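Local atomic coordinates of lipoprotein (Actinomyces odontolyticus, PDB entry 3UP9), a protein that probably binds L-methionine as a membrane-anchored substrate-binding lipoprotein of the NlpA family, and holds selenomethionine in its pocket. Residues A[16-21]-A[84-89]; A[58-63]-A[203-208]; A[90-95]-A[170-175]; A[98-103]-A[189-194]. All coordinates share one frame; numbering follows the deposited sequence.

Contact 1 (A[16-21]-A[84-89]); sequences SPHAKI and GIHLEP. With MSE (selenomethionine), chain B.
His86, its CG between the backbone N and the carbonyl carbon (chi1 69°), and Glu88, its CG anti to the carbonyl carbon (chi1 -75°), aim their tips at Pro17 and His18 on helix 15-28, in the selenomethionine pocket of a periplasmic-binding-protein fold. Here His86 NE2 donates to the anti lone pair of Glu88 OE2 at 2.9 Å, with the oxygen in the imidazole plane. That bond steadies the carboxylate; Glu88 OE1 accepts from the amino N of the selenomethionine at 2.6 Å and also from the backbone N of Asn176. An alanine at Glu88 would probably leave the amino group without its acidic mate and free the His86 ring to turn. His18 CE1 lies 3.0 Å from Glu88 OE2, while His18 NE2 is hydrogen-bonded to Asn202 OD1. The two imidazoles meet obliquely, planes 54° apart. Pro17, compact and apolar, brings CG to 3.4 Å from His86 NE2, and Ile21 CD1 ends 3.9 Å from His86 ND1.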
loop_
_atom_site.group_PDB
_atom_site.type_symbol
_atom_site.label_atom_id
_atom_site.label_comp_id
_atom_site.label_asym_id
_atom_site.label_seq_id
_atom_site.Cartn_x
_atom_site.Cartn_y
_atom_site.Cartn_z
ATOM N N SER A 16 4.517 8.478 -1.966
ATOM C CA SER A 16 5.745 7.774 -1.551
ATOM C C SER A 16 5.401 6.364 -1.143
ATOM O O SER A 16 4.519 6.162 -0.334
ATOM C CB SER A 16 6.457 8.505 -0.415
ATOM O OG SER A 16 7.736 7.961 -0.248
ATOM N N PRO A 17 6.094 5.372 -1.697
ATOM C CA PRO A 17 7.186 5.391 -2.690
ATOM C C PRO A 17 6.803 5.600 -4.178
ATOM O O PRO A 17 7.687 5.910 -5.015
ATOM C CB PRO A 17 7.822 3.998 -2.529
ATOM C CG PRO A 17 6.687 3.127 -2.091
ATOM C CD PRO A 17 5.829 4.002 -1.204
ATOM N N HIS A 18 5.527 5.409 -4.501
ATOM C CA HIS A 18 5.138 5.149 -5.878
ATOM C C HIS A 18 5.450 6.308 -6.799
ATOM O O HIS A 18 6.128 6.113 -7.790
ATOM C CB HIS A 18 3.656 4.750 -5.957
ATOM C CG HIS A 18 3.275 3.661 -4.989
ATOM N ND1 HIS A 18 3.086 3.904 -3.698
ATOM C CD2 HIS A 18 3.076 2.287 -5.174
ATOM C CE1 HIS A 18 2.788 2.733 -3.080
ATOM N NE2 HIS A 18 2.801 1.756 -3.985
ATOM N N ALA A 19 4.986 7.515 -6.495
ATOM C CA ALA A 19 5.307 8.649 -7.371
ATOM C C ALA A 19 6.800 8.910 -7.416
ATOM O O ALA A 19 7.312 9.249 -8.465
ATOM C CB ALA A 19 4.517 9.922 -7.053
ATOM N N LYS A 20 7.523 8.736 -6.320
ATOM C CA LYS A 20 9.000 8.900 -6.378
ATOM C C LYS A 20 9.689 7.898 -7.345
ATOM O O LYS A 20 10.572 8.256 -8.121
ATOM C CB LYS A 20 9.620 8.788 -4.980
ATOM C CG LYS A 20 9.173 9.859 -4.025
ATOM C CD LYS A 20 10.002 9.919 -2.744
ATOM C CE LYS A 20 9.857 11.249 -1.974
ATOM N NZ LYS A 20 10.963 12.273 -2.085
ATOM N N ILE A 21 9.305 6.636 -7.278
ATOM C CA ILE A 21 9.835 5.580 -8.159
ATOM C C ILE A 21 9.501 5.957 -9.600
ATOM O O ILE A 21 10.361 5.891 -10.471
ATOM C CB ILE A 21 9.238 4.181 -7.821
ATOM C CG1 ILE A 21 9.667 3.703 -6.432
ATOM C CG2 ILE A 21 9.617 3.136 -8.844
ATOM C CD1 ILE A 21 8.772 2.543 -5.946
ATOM N N GLY A 84 4.973 -8.077 -8.988
ATOM C CA GLY A 84 5.334 -7.371 -7.775
ATOM C C GLY A 84 6.549 -6.499 -7.983
ATOM O O GLY A 84 7.591 -6.925 -8.499
ATOM N N ILE A 85 6.396 -5.256 -7.619
ATOM C CA ILE A 85 7.513 -4.321 -7.637
ATOM C C ILE A 85 8.184 -4.196 -6.260
ATOM O O ILE A 85 9.385 -4.354 -6.156
ATOM C CB ILE A 85 7.064 -2.947 -8.183
ATOM C CG1 ILE A 85 6.550 -3.207 -9.609
ATOM C CG2 ILE A 85 8.228 -1.872 -8.124
ATOM C CD1 ILE A 85 5.488 -2.203 -9.987
ATOM N N HIS A 86 7.394 -3.910 -5.237
ATOM C CA HIS A 86 7.889 -3.786 -3.903
ATOM C C HIS A 86 6.817 -4.092 -2.883
ATOM O O HIS A 86 5.634 -4.079 -3.188
ATOM C CB HIS A 86 8.391 -2.381 -3.659
ATOM C CG HIS A 86 7.298 -1.345 -3.616
ATOM N ND1 HIS A 86 6.926 -0.662 -4.689
ATOM C CD2 HIS A 86 6.502 -0.910 -2.578
ATOM C CE1 HIS A 86 5.926 0.179 -4.361
ATOM N NE2 HIS A 86 5.682 0.033 -3.066
ATOM N N LEU A 87 7.289 -4.402 -1.675
ATOM C CA LEU A 87 6.512 -4.608 -0.506
ATOM C C LEU A 87 6.744 -3.446 0.462
ATOM O O LEU A 87 7.882 -2.948 0.599
ATOM C CB LEU A 87 6.983 -5.928 0.142
ATOM C CG LEU A 87 6.392 -6.375 1.458
ATOM C CD1 LEU A 87 4.973 -6.850 1.147
ATOM C CD2 LEU A 87 7.273 -7.494 2.052
ATOM N N GLU A 88 5.661 -3.017 1.112
ATOM C CA GLU A 88 5.696 -2.072 2.234
ATOM C C GLU A 88 5.200 -2.779 3.482
ATOM O O GLU A 88 3.982 -2.907 3.632
ATOM C CB GLU A 88 4.765 -0.880 1.982
ATOM C CG GLU A 88 5.233 0.174 0.995
ATOM C CD GLU A 88 4.058 0.886 0.332
ATOM O OE1 GLU A 88 3.070 1.198 1.029
ATOM O OE2 GLU A 88 4.084 1.105 -0.903
ATOM N N PRO A 89 6.116 -3.254 4.370
ATOM C CA PRO A 89 5.658 -3.881 5.567
ATOM C C PRO A 89 4.640 -3.014 6.373
ATOM O O PRO A 89 4.811 -1.795 6.548
ATOM C CB PRO A 89 6.967 -4.137 6.347
ATOM C CG PRO A 89 8.037 -4.227 5.306
ATOM C CD PRO A 89 7.594 -3.174 4.346
HETATM N N MSE B 300 1.013 1.011 -0.610
HETATM C CA MSE B 300 0.093 0.164 0.180
HETATM C C MSE B 300 0.748 -1.080 0.730
HETATM O O MSE B 300 1.654 -1.654 0.068
HETATM O OXT MSE B 300 0.340 -1.484 1.830
HETATM C CB MSE B 300 -1.080 -0.254 -0.668
HETATM C CG MSE B 300 -2.186 -1.038 0.107
HETATM SE SE MSE B 300 -3.608 -1.531 -1.080
HETATM C CE MSE B 300 -4.182 0.218 -1.864
#

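Contact 2 (A[58-63]-A[203-208]); sequences DANFYQ and VLVWKG. With MSE (selenomethionine), chain B.
Antiparallel pairing of strands 59-64 and 201-207 within a seven-stranded mixed sheet joins Asn60 to Val205 as a hydrogen-bonded pair. Asn60 N donates to Val205 O at 2.8 Å, and Val205 N returns the bond to Asn60 O at 2.9 Å. Further along, Val203 N reaches Gln63 O at 3.0 Å. Between these bonds a water accepts from Tyr62 N and lies close to Val203 O and Asn60 OD1. The Gln63 chain, extended beyond CG, crosses Val205 at about a right angle, its NE2 3.5 Å from Val205 CG2. Gln63 NE2 donates to Asn49 OD1 and, more weakly, to Asn60 OD1, so an amide suits a spot where methyl groups and acceptors meet. Gln63 CB sits over the centre of the Tyr62 ring and 3.8 Å from CE of the selenomethionine. A glycine in place of Gln63 would probably open a gap beside Val205, cost Asn49 OD1 one of two donors and leave the ligand's methyl without the CB packed against it. On the other face, Leu204 CD1 packs 3.9 Å from Ala59 CB. Helices 46-53 and 65-75 cover the Asn60 and Val205 face, helix 213-223 covers Leu204 and Trp206, and strands 7-13 and 79-81 continue the sheet.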
loop_
_atom_site.group_PDB
_atom_site.type_symbol
_atom_site.label_atom_id
_atom_site.label_comp_id
_atom_site.label_asym_id
_atom_site.label_seq_id
_atom_site.Cartn_x
_atom_site.Cartn_y
_atom_site.Cartn_z
ATOM N N ASP A 58 -4.217 5.909 -17.638
ATOM C CA ASP A 58 -3.807 4.753 -18.434
ATOM C C ASP A 58 -3.429 3.583 -17.524
ATOM O O ASP A 58 -3.633 2.433 -17.893
ATOM C CB ASP A 58 -2.638 5.121 -19.347
ATOM C CG ASP A 58 -3.025 6.107 -20.463
ATOM O OD1 ASP A 58 -4.056 5.871 -21.151
ATOM O OD2 ASP A 58 -2.268 7.096 -20.692
ATOM N N ALA A 59 -2.881 3.873 -16.352
ATOM C CA ALA A 59 -2.395 2.848 -15.421
ATOM C C ALA A 59 -2.419 3.488 -14.050
ATOM O O ALA A 59 -2.490 4.691 -13.954
ATOM C CB ALA A 59 -0.988 2.352 -15.781
ATOM N N ASN A 60 -2.404 2.705 -12.988
ATOM C CA ASN A 60 -2.080 3.238 -11.660
ATOM C C ASN A 60 -1.035 2.329 -11.012
ATOM O O ASN A 60 -0.863 1.179 -11.388
ATOM C CB ASN A 60 -3.313 3.525 -10.748
ATOM C CG ASN A 60 -4.126 2.283 -10.393
ATOM O OD1 ASN A 60 -3.561 1.226 -10.106
ATOM N ND2 ASN A 60 -5.472 2.424 -10.380
ATOM N N PHE A 61 -0.315 2.893 -10.062
ATOM C CA PHE A 61 0.733 2.185 -9.350
ATOM C C PHE A 61 0.651 2.614 -7.885
ATOM O O PHE A 61 1.220 3.629 -7.497
ATOM C CB PHE A 61 2.127 2.451 -9.964
ATOM C CG PHE A 61 3.247 1.841 -9.188
ATOM C CD1 PHE A 61 3.170 0.519 -8.737
ATOM C CD2 PHE A 61 4.377 2.597 -8.872
ATOM C CE1 PHE A 61 4.216 -0.038 -8.000
ATOM C CE2 PHE A 61 5.438 2.043 -8.147
ATOM C CZ PHE A 61 5.353 0.728 -7.693
ATOM N N TYR A 62 -0.146 1.868 -7.109
ATOM C CA TYR A 62 -0.396 2.202 -5.704
ATOM C C TYR A 62 -0.911 1.036 -4.872
ATOM O O TYR A 62 -0.938 1.154 -3.682
ATOM C CB TYR A 62 -1.409 3.354 -5.587
ATOM C CG TYR A 62 -2.862 2.937 -5.651
ATOM C CD1 TYR A 62 -3.466 2.626 -6.859
ATOM C CD2 TYR A 62 -3.629 2.859 -4.512
ATOM C CE1 TYR A 62 -4.799 2.234 -6.934
ATOM C CE2 TYR A 62 -4.938 2.463 -4.584
ATOM C CZ TYR A 62 -5.523 2.129 -5.794
ATOM O OH TYR A 62 -6.848 1.757 -5.842
ATOM N N GLN A 63 -1.344 -0.063 -5.503
ATOM C CA GLN A 63 -2.098 -1.074 -4.808
ATOM C C GLN A 63 -1.416 -2.459 -4.789
ATOM O O GLN A 63 -0.531 -2.748 -5.591
ATOM C CB GLN A 63 -3.519 -1.137 -5.356
ATOM C CG GLN A 63 -3.711 -1.964 -6.589
ATOM C CD GLN A 63 -5.025 -1.672 -7.253
ATOM O OE1 GLN A 63 -6.061 -2.084 -6.756
ATOM N NE2 GLN A 63 -4.991 -0.963 -8.378
ATOM N N VAL A 203 1.724 -3.491 -7.364
ATOM C CA VAL A 203 1.731 -3.776 -8.789
ATOM C C VAL A 203 1.219 -2.619 -9.628
ATOM O O VAL A 203 0.462 -1.775 -9.149
ATOM C CB VAL A 203 0.919 -5.099 -9.080
ATOM C CG1 VAL A 203 1.707 -6.310 -8.576
ATOM C CG2 VAL A 203 -0.461 -5.040 -8.455
ATOM N N LEU A 204 1.682 -2.588 -10.886
ATOM C CA LEU A 204 1.175 -1.670 -11.933
ATOM C C LEU A 204 -0.147 -2.276 -12.384
ATOM O O LEU A 204 -0.213 -3.492 -12.592
ATOM C CB LEU A 204 2.152 -1.563 -13.144
ATOM C CG LEU A 204 1.745 -0.554 -14.219
ATOM C CD1 LEU A 204 1.977 0.882 -13.803
ATOM C CD2 LEU A 204 2.546 -0.826 -15.480
ATOM N N VAL A 205 -1.205 -1.473 -12.465
ATOM C CA VAL A 205 -2.536 -1.981 -12.874
ATOM C C VAL A 205 -2.995 -1.103 -13.999
ATOM O O VAL A 205 -2.788 0.100 -13.966
ATOM C CB VAL A 205 -3.574 -2.040 -11.696
ATOM C CG1 VAL A 205 -4.970 -2.443 -12.173
ATOM C CG2 VAL A 205 -3.067 -2.914 -10.563
ATOM N N TRP A 206 -3.581 -1.727 -15.013
ATOM C CA TRP A 206 -4.192 -1.034 -16.131
ATOM C C TRP A 206 -5.497 -1.735 -16.544
ATOM O O TRP A 206 -5.851 -2.815 -16.045
ATOM C CB TRP A 206 -3.174 -0.922 -17.278
ATOM C CG TRP A 206 -2.764 -2.246 -17.878
ATOM C CD1 TRP A 206 -3.350 -2.887 -18.968
ATOM C CD2 TRP A 206 -1.727 -3.178 -17.403
ATOM N NE1 TRP A 206 -2.776 -4.093 -19.187
ATOM C CE2 TRP A 206 -1.786 -4.334 -18.293
ATOM C CE3 TRP A 206 -0.798 -3.187 -16.335
ATOM C CZ2 TRP A 206 -0.920 -5.425 -18.152
ATOM C CZ3 TRP A 206 0.056 -4.290 -16.200
ATOM C CH2 TRP A 206 -0.014 -5.388 -17.089
ATOM N N LYS A 207 -6.242 -1.127 -17.453
ATOM C CA LYS A 207 -7.560 -1.645 -17.823
ATOM C C LYS A 207 -7.357 -2.595 -19.000
ATOM O O LYS A 207 -6.581 -2.286 -19.909
ATOM C CB LYS A 207 -8.494 -0.491 -18.186
ATOM C CG LYS A 207 -9.971 -0.802 -18.115
ATOM C CD LYS A 207 -10.746 0.498 -18.089
ATOM C CE LYS A 207 -12.097 0.387 -18.772
ATOM N NZ LYS A 207 -13.170 0.243 -17.765
ATOM N N GLY A 208 -8.056 -3.744 -18.978
ATOM C CA GLY A 208 -7.901 -4.788 -19.984
ATOM C C GLY A 208 -7.975 -4.349 -21.441
ATOM O O GLY A 208 -7.244 -4.870 -22.312
HETATM N N MSE B 300 1.013 1.011 -0.610
HETATM C CA MSE B 300 0.093 0.164 0.180
HETATM C C MSE B 300 0.748 -1.080 0.730
HETATM O O MSE B 300 1.654 -1.654 0.068
HETATM O OXT MSE B 300 0.340 -1.484 1.830
HETATM C CB MSE B 300 -1.080 -0.254 -0.668
HETATM C CG MSE B 300 -2.186 -1.038 0.107
HETATM SE SE MSE B 300 -3.608 -1.531 -1.080
HETATM C CE MSE B 300 -4.182 0.218 -1.864
HETATM O O HOH W 1 -5.563 1.101 -19.080
HETATM O O HOH W 2 -1.552 -0.184 -8.580
#

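Contact 3 (A[90-95]-A[170-175]); sequences LGVFSN and YAVING. With MSE (selenomethionine), chain B.
Phe93 and Ile173 make the tight part of this contact, their side chains crossing at about a right angle. With CG anti to its carbonyl carbon (chi1 -63°), Phe93 swings its ring back along the strand, so that CD1 lies 3.6 Å from Ile173 CB and the ring edge faces Ile173 O. The ring passes over Gly91, where a CB would clash with Phe93 CE1; glycine therefore fits that position. At the same end Leu90 brings CD1 to 3.3 Å from Asn174 N, and on the opposite face of the sheet its other methyl, CD2, meets Val172 CG1 at 3.7 Å. Between these two layers runs an antiparallel ladder, strands 91-93 and 170-173 of a five-stranded mixed sheet. Phe93 and Ala171 form a hydrogen-bonded pair, Phe93 N to Ala171 O at 2.9 Å with an N-H...O angle of 174°, and Ile173 N donates to Gly91 O. Branched Val92 and Val172 suit the extended backbone and point to the face covered by helix 115-127. Just beyond the strand, Asn174 ND2 donates to OXT of the selenomethionine at 3.0 Å, an almost straight bond, and also to Asn117; one amide thus serves both partners. The far end is looser and partly open to solvent: Ser94 CB merely touches Tyr170 CD2 at 3.8 Å, and Ser94 OG is occupied by Asp169 and the turn that follows.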
loop_
_atom_site.group_PDB
_atom_site.type_symbol
_atom_site.label_atom_id
_atom_site.label_comp_id
_atom_site.label_asym_id
_atom_site.label_seq_id
_atom_site.Cartn_x
_atom_site.Cartn_y
_atom_site.Cartn_z
ATOM N N LEU A 90 3.564 -3.655 6.822
ATOM C CA LEU A 90 2.541 -2.977 7.586
ATOM C C LEU A 90 3.049 -2.824 9.001
ATOM O O LEU A 90 3.722 -3.734 9.546
ATOM C CB LEU A 90 1.232 -3.758 7.535
ATOM C CG LEU A 90 -0.039 -3.072 8.033
ATOM C CD1 LEU A 90 -0.391 -1.781 7.239
ATOM C CD2 LEU A 90 -1.163 -4.110 8.056
ATOM N N GLY A 91 2.778 -1.669 9.598
ATOM C CA GLY A 91 3.218 -1.430 10.960
ATOM C C GLY A 91 2.118 -0.973 11.907
ATOM O O GLY A 91 1.096 -0.424 11.501
ATOM N N VAL A 92 2.347 -1.251 13.176
ATOM C CA VAL A 92 1.618 -0.696 14.287
ATOM C C VAL A 92 2.478 0.469 14.710
ATOM O O VAL A 92 3.707 0.334 14.893
ATOM C CB VAL A 92 1.444 -1.697 15.440
ATOM C CG1 VAL A 92 0.695 -1.025 16.601
ATOM C CG2 VAL A 92 0.727 -2.953 14.946
ATOM N N PHE A 93 1.833 1.622 14.782
ATOM C CA PHE A 93 2.451 2.846 15.184
ATOM C C PHE A 93 1.737 3.391 16.377
ATOM O O PHE A 93 0.610 3.021 16.654
ATOM C CB PHE A 93 2.390 3.847 14.011
ATOM C CG PHE A 93 3.163 3.390 12.798
ATOM C CD1 PHE A 93 2.582 2.570 11.840
ATOM C CD2 PHE A 93 4.486 3.750 12.632
ATOM C CE1 PHE A 93 3.297 2.154 10.718
ATOM C CE2 PHE A 93 5.208 3.331 11.515
ATOM C CZ PHE A 93 4.601 2.559 10.548
ATOM N N SER A 94 2.408 4.288 17.084
ATOM C CA SER A 94 1.838 4.963 18.235
ATOM C C SER A 94 2.648 6.228 18.534
ATOM O O SER A 94 3.833 6.274 18.303
ATOM C CB SER A 94 1.863 3.991 19.429
ATOM O OG SER A 94 1.601 4.587 20.670
ATOM N N ASN A 95 1.981 7.248 19.066
ATOM C CA ASN A 95 2.667 8.359 19.708
ATOM C C ASN A 95 2.585 8.327 21.237
ATOM O O ASN A 95 3.107 9.251 21.882
ATOM C CB ASN A 95 2.132 9.700 19.213
ATOM C CG ASN A 95 2.484 9.978 17.782
ATOM O OD1 ASN A 95 3.426 9.422 17.222
ATOM N ND2 ASN A 95 1.708 10.811 17.172
ATOM N N TYR A 170 -2.864 3.374 19.645
ATOM C CA TYR A 170 -2.106 2.799 18.536
ATOM C C TYR A 170 -2.896 3.002 17.286
ATOM O O TYR A 170 -4.095 3.223 17.358
ATOM C CB TYR A 170 -1.884 1.263 18.690
ATOM C CG TYR A 170 -1.259 0.877 20.001
ATOM C CD1 TYR A 170 -2.040 0.739 21.133
ATOM C CD2 TYR A 170 0.077 0.733 20.125
ATOM C CE1 TYR A 170 -1.479 0.462 22.356
ATOM C CE2 TYR A 170 0.644 0.434 21.340
ATOM C CZ TYR A 170 -0.125 0.301 22.470
ATOM O OH TYR A 170 0.436 -0.031 23.712
ATOM N N ALA A 171 -2.244 2.878 16.134
ATOM C CA ALA A 171 -2.995 2.746 14.858
ATOM C C ALA A 171 -2.226 1.817 13.935
ATOM O O ALA A 171 -0.998 1.829 13.985
ATOM C CB ALA A 171 -3.206 4.112 14.211
ATOM N N VAL A 172 -2.915 0.995 13.141
ATOM C CA VAL A 172 -2.236 0.160 12.117
ATOM C C VAL A 172 -2.205 0.931 10.800
ATOM O O VAL A 172 -3.234 1.381 10.337
ATOM C CB VAL A 172 -2.888 -1.247 11.948
ATOM C CG1 VAL A 172 -2.006 -2.138 11.071
ATOM C CG2 VAL A 172 -3.124 -1.893 13.350
ATOM N N ILE A 173 -1.020 1.088 10.195
ATOM C CA ILE A 173 -0.842 2.051 9.139
ATOM C C ILE A 173 0.024 1.514 7.990
ATOM O O ILE A 173 1.200 1.258 8.182
ATOM C CB ILE A 173 -0.203 3.366 9.628
ATOM C CG1 ILE A 173 -0.852 3.905 10.924
ATOM C CG2 ILE A 173 -0.255 4.419 8.510
ATOM C CD1 ILE A 173 -0.417 5.342 11.307
ATOM N N ASN A 174 -0.548 1.452 6.774
ATOM C CA ASN A 174 0.168 1.085 5.562
ATOM C C ASN A 174 1.325 2.016 5.303
ATOM O O ASN A 174 1.248 3.265 5.571
ATOM C CB ASN A 174 -0.791 1.104 4.351
ATOM C CG ASN A 174 -1.956 0.110 4.483
ATOM O OD1 ASN A 174 -2.908 0.315 5.254
ATOM N ND2 ASN A 174 -1.875 -0.967 3.732
ATOM N N GLY A 175 2.391 1.457 4.734
ATOM C CA GLY A 175 3.615 2.235 4.417
ATOM C C GLY A 175 3.435 3.588 3.752
ATOM O O GLY A 175 3.943 4.577 4.260
HETATM N N MSE B 300 1.013 1.011 -0.610
HETATM C CA MSE B 300 0.093 0.164 0.180
HETATM C C MSE B 300 0.748 -1.080 0.730
HETATM O O MSE B 300 1.654 -1.654 0.068
HETATM O OXT MSE B 300 0.340 -1.484 1.830
HETATM C CB MSE B 300 -1.080 -0.254 -0.668
HETATM C CG MSE B 300 -2.186 -1.038 0.107
HETATM SE SE MSE B 300 -3.608 -1.531 -1.080
HETATM C CE MSE B 300 -4.182 0.218 -1.864
#

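Contact 4 (A[98-103]-A[189-194]); sequences KSLDEL and ALVVES
Leu190 lies against the backbone of Lys98 and Ser99, and its side chain carries most of this surface contact. Leu190 CB is 4.1 Å from Lys98 O. One bond further out, Leu190 CG, turned anti to the carbonyl carbon (chi1 -84°), comes to 3.4 Å from Lys98 O. The chain then forks. Leu190 CD2 lies along the Lys98-Ser99 peptide, 3.4 Å from Lys98 C and 3.6 Å from Ser99 N, while CD1 turns toward Ser94. A leucine suits the place because one methyl, CD2, fits between the Lys98-Ser99 peptide and the ring of Tyr170 while the other packs on Ser94. Next to it Val191 CG2 meets Leu100 CD2 at 4.0 Å, the two side chains crossing obliquely, and Gln128 borders both. Polar links between the segments run through water. One molecule donates to Lys98 O at 2.9 Å and to Leu190 O, and a second accepts from Leu100 N and gives only a weak bond to Leu190 O. Ser99 also shapes its own loop: Ser99 OG accepts from Asp101 N at 3.0 Å, and Ser99 O takes the hydroxyl of Tyr170. Segment 98-103 is thus a loop in which the ST turn of Ser99 overlaps the short 3-10 segment 100-102, packed beside the weakly bonded strand 191-192 at the edge of the five-stranded sheet.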
loop_
_atom_site.group_PDB
_atom_site.type_symbol
_atom_site.label_atom_id
_atom_site.label_comp_id
_atom_site.label_asym_id
_atom_site.label_seq_id
_atom_site.Cartn_x
_atom_site.Cartn_y
_atom_site.Cartn_z
ATOM N N LYS A 98 5.501 2.648 23.280
ATOM C CA LYS A 98 6.527 2.004 22.446
ATOM C C LYS A 98 6.298 0.440 22.433
ATOM O O LYS A 98 6.982 -0.284 21.720
ATOM C CB LYS A 98 7.932 2.399 22.938
ATOM C CG LYS A 98 8.824 3.402 22.161
ATOM C CD LYS A 98 8.723 4.862 22.500
ATOM C CE LYS A 98 10.058 5.549 22.906
ATOM N NZ LYS A 98 11.088 5.911 21.924
ATOM N N SER A 99 5.329 -0.066 23.191
ATOM C CA SER A 99 5.032 -1.512 23.231
ATOM C C SER A 99 3.534 -1.721 23.156
ATOM O O SER A 99 2.774 -1.049 23.841
ATOM C CB SER A 99 5.525 -2.178 24.530
ATOM O OG SER A 99 5.082 -3.528 24.621
ATOM N N LEU A 100 3.116 -2.674 22.323
ATOM C CA LEU A 100 1.713 -3.110 22.282
ATOM C C LEU A 100 1.225 -3.725 23.610
ATOM O O LEU A 100 0.044 -3.711 23.909
ATOM C CB LEU A 100 1.514 -4.064 21.089
ATOM C CG LEU A 100 0.118 -4.400 20.576
ATOM C CD1 LEU A 100 -0.644 -3.096 20.344
ATOM C CD2 LEU A 100 0.250 -5.229 19.299
ATOM N N ASP A 101 2.121 -4.220 24.449
ATOM C CA ASP A 101 1.734 -4.731 25.776
ATOM C C ASP A 101 1.220 -3.681 26.751
ATOM O O ASP A 101 0.702 -4.026 27.793
ATOM C CB ASP A 101 2.916 -5.422 26.443
ATOM C CG ASP A 101 3.297 -6.740 25.765
ATOM O OD1 ASP A 101 2.509 -7.328 24.959
ATOM O OD2 ASP A 101 4.411 -7.192 26.091
ATOM N N GLU A 102 1.386 -2.407 26.411
ATOM C CA GLU A 102 0.961 -1.317 27.232
ATOM C C GLU A 102 -0.407 -0.799 26.821
ATOM O O GLU A 102 -0.855 0.192 27.329
ATOM C CB GLU A 102 2.046 -0.247 27.202
ATOM C CG GLU A 102 3.370 -0.771 27.784
ATOM C CD GLU A 102 3.230 -1.329 29.207
ATOM O OE1 GLU A 102 2.702 -0.616 30.080
ATOM O OE2 GLU A 102 3.675 -2.460 29.491
ATOM N N LEU A 103 -1.062 -1.490 25.899
ATOM C CA LEU A 103 -2.439 -1.222 25.528
ATOM C C LEU A 103 -3.260 -1.151 26.811
ATOM O O LEU A 103 -3.404 -2.143 27.521
ATOM C CB LEU A 103 -2.998 -2.308 24.583
ATOM C CG LEU A 103 -4.446 -2.183 24.060
ATOM C CD1 LEU A 103 -4.708 -0.854 23.310
ATOM C CD2 LEU A 103 -4.811 -3.405 23.196
ATOM N N ALA A 189 7.887 2.016 13.801
ATOM C CA ALA A 189 6.933 0.864 13.929
ATOM C C ALA A 189 7.167 0.115 15.233
ATOM O O ALA A 189 8.308 -0.172 15.589
ATOM C CB ALA A 189 7.032 -0.089 12.757
ATOM N N LEU A 190 6.081 -0.164 15.963
ATOM C CA LEU A 190 6.145 -0.924 17.231
ATOM C C LEU A 190 6.203 -2.424 16.953
ATOM O O LEU A 190 6.843 -3.172 17.693
ATOM C CB LEU A 190 4.958 -0.608 18.143
ATOM C CG LEU A 190 5.026 0.625 19.038
ATOM C CD1 LEU A 190 4.959 1.901 18.200
ATOM C CD2 LEU A 190 3.851 0.580 20.017
ATOM N N VAL A 191 5.497 -2.825 15.904
ATOM C CA VAL A 191 5.328 -4.211 15.440
ATOM C C VAL A 191 5.455 -4.058 13.915
ATOM O O VAL A 191 4.936 -3.082 13.348
ATOM C CB VAL A 191 3.914 -4.770 15.780
ATOM C CG1 VAL A 191 3.636 -6.160 15.195
ATOM C CG2 VAL A 191 3.696 -4.741 17.265
ATOM N N VAL A 192 6.173 -4.956 13.271
ATOM C CA VAL A 192 6.445 -4.842 11.844
ATOM C C VAL A 192 6.010 -6.186 11.236
ATOM O O VAL A 192 6.429 -7.226 11.697
ATOM C CB VAL A 192 7.953 -4.630 11.560
ATOM C CG1 VAL A 192 8.190 -4.552 10.048
ATOM C CG2 VAL A 192 8.527 -3.436 12.361
ATOM N N GLU A 193 5.165 -6.151 10.218
ATOM C CA GLU A 193 4.724 -7.297 9.462
ATOM C C GLU A 193 5.925 -7.979 8.806
ATOM O O GLU A 193 6.810 -7.314 8.301
ATOM C CB GLU A 193 3.797 -6.788 8.370
ATOM C CG GLU A 193 2.948 -7.819 7.646
ATOM C CD GLU A 193 2.213 -7.203 6.453
ATOM O OE1 GLU A 193 2.901 -6.511 5.675
ATOM O OE2 GLU A 193 0.998 -7.465 6.268
ATOM N N SER A 194 5.965 -9.312 8.855
ATOM C CA SER A 194 7.048 -10.063 8.256
ATOM C C SER A 194 7.108 -9.878 6.746
ATOM O O SER A 194 6.076 -9.846 6.109
ATOM C CB SER A 194 6.913 -11.532 8.590
ATOM O OG SER A 194 7.560 -12.306 7.612
HETATM O O HOH W 3 7.718 -2.864 20.505
HETATM O O HOH W 4 4.998 -3.965 20.472
#

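Overall arrangement
The selenomethionine ties together contacts 1, 2 and 3. Contacts 1 and 2 reach one sheet, with centres 13 Å apart, and meet where His86 CE1 lies 3.4 Å from Phe61 CZ. Contact 3 belongs to the other large sheet, its centre 17 Å from that of contact 1 and 26 Å from that of contact 2, so the amino group and methyl end are met from the first sheet's side and the carboxylate by Asn174 from the second. Segment 84-89 runs directly into segment 90-95, leading the chain from one sheet to the other. Contact 4, centred 8 Å from contact 3, extends that second sheet through Val92 and Leu190; it misses the ligand, but Glu193 salt-bridges the pocket residue Arg120.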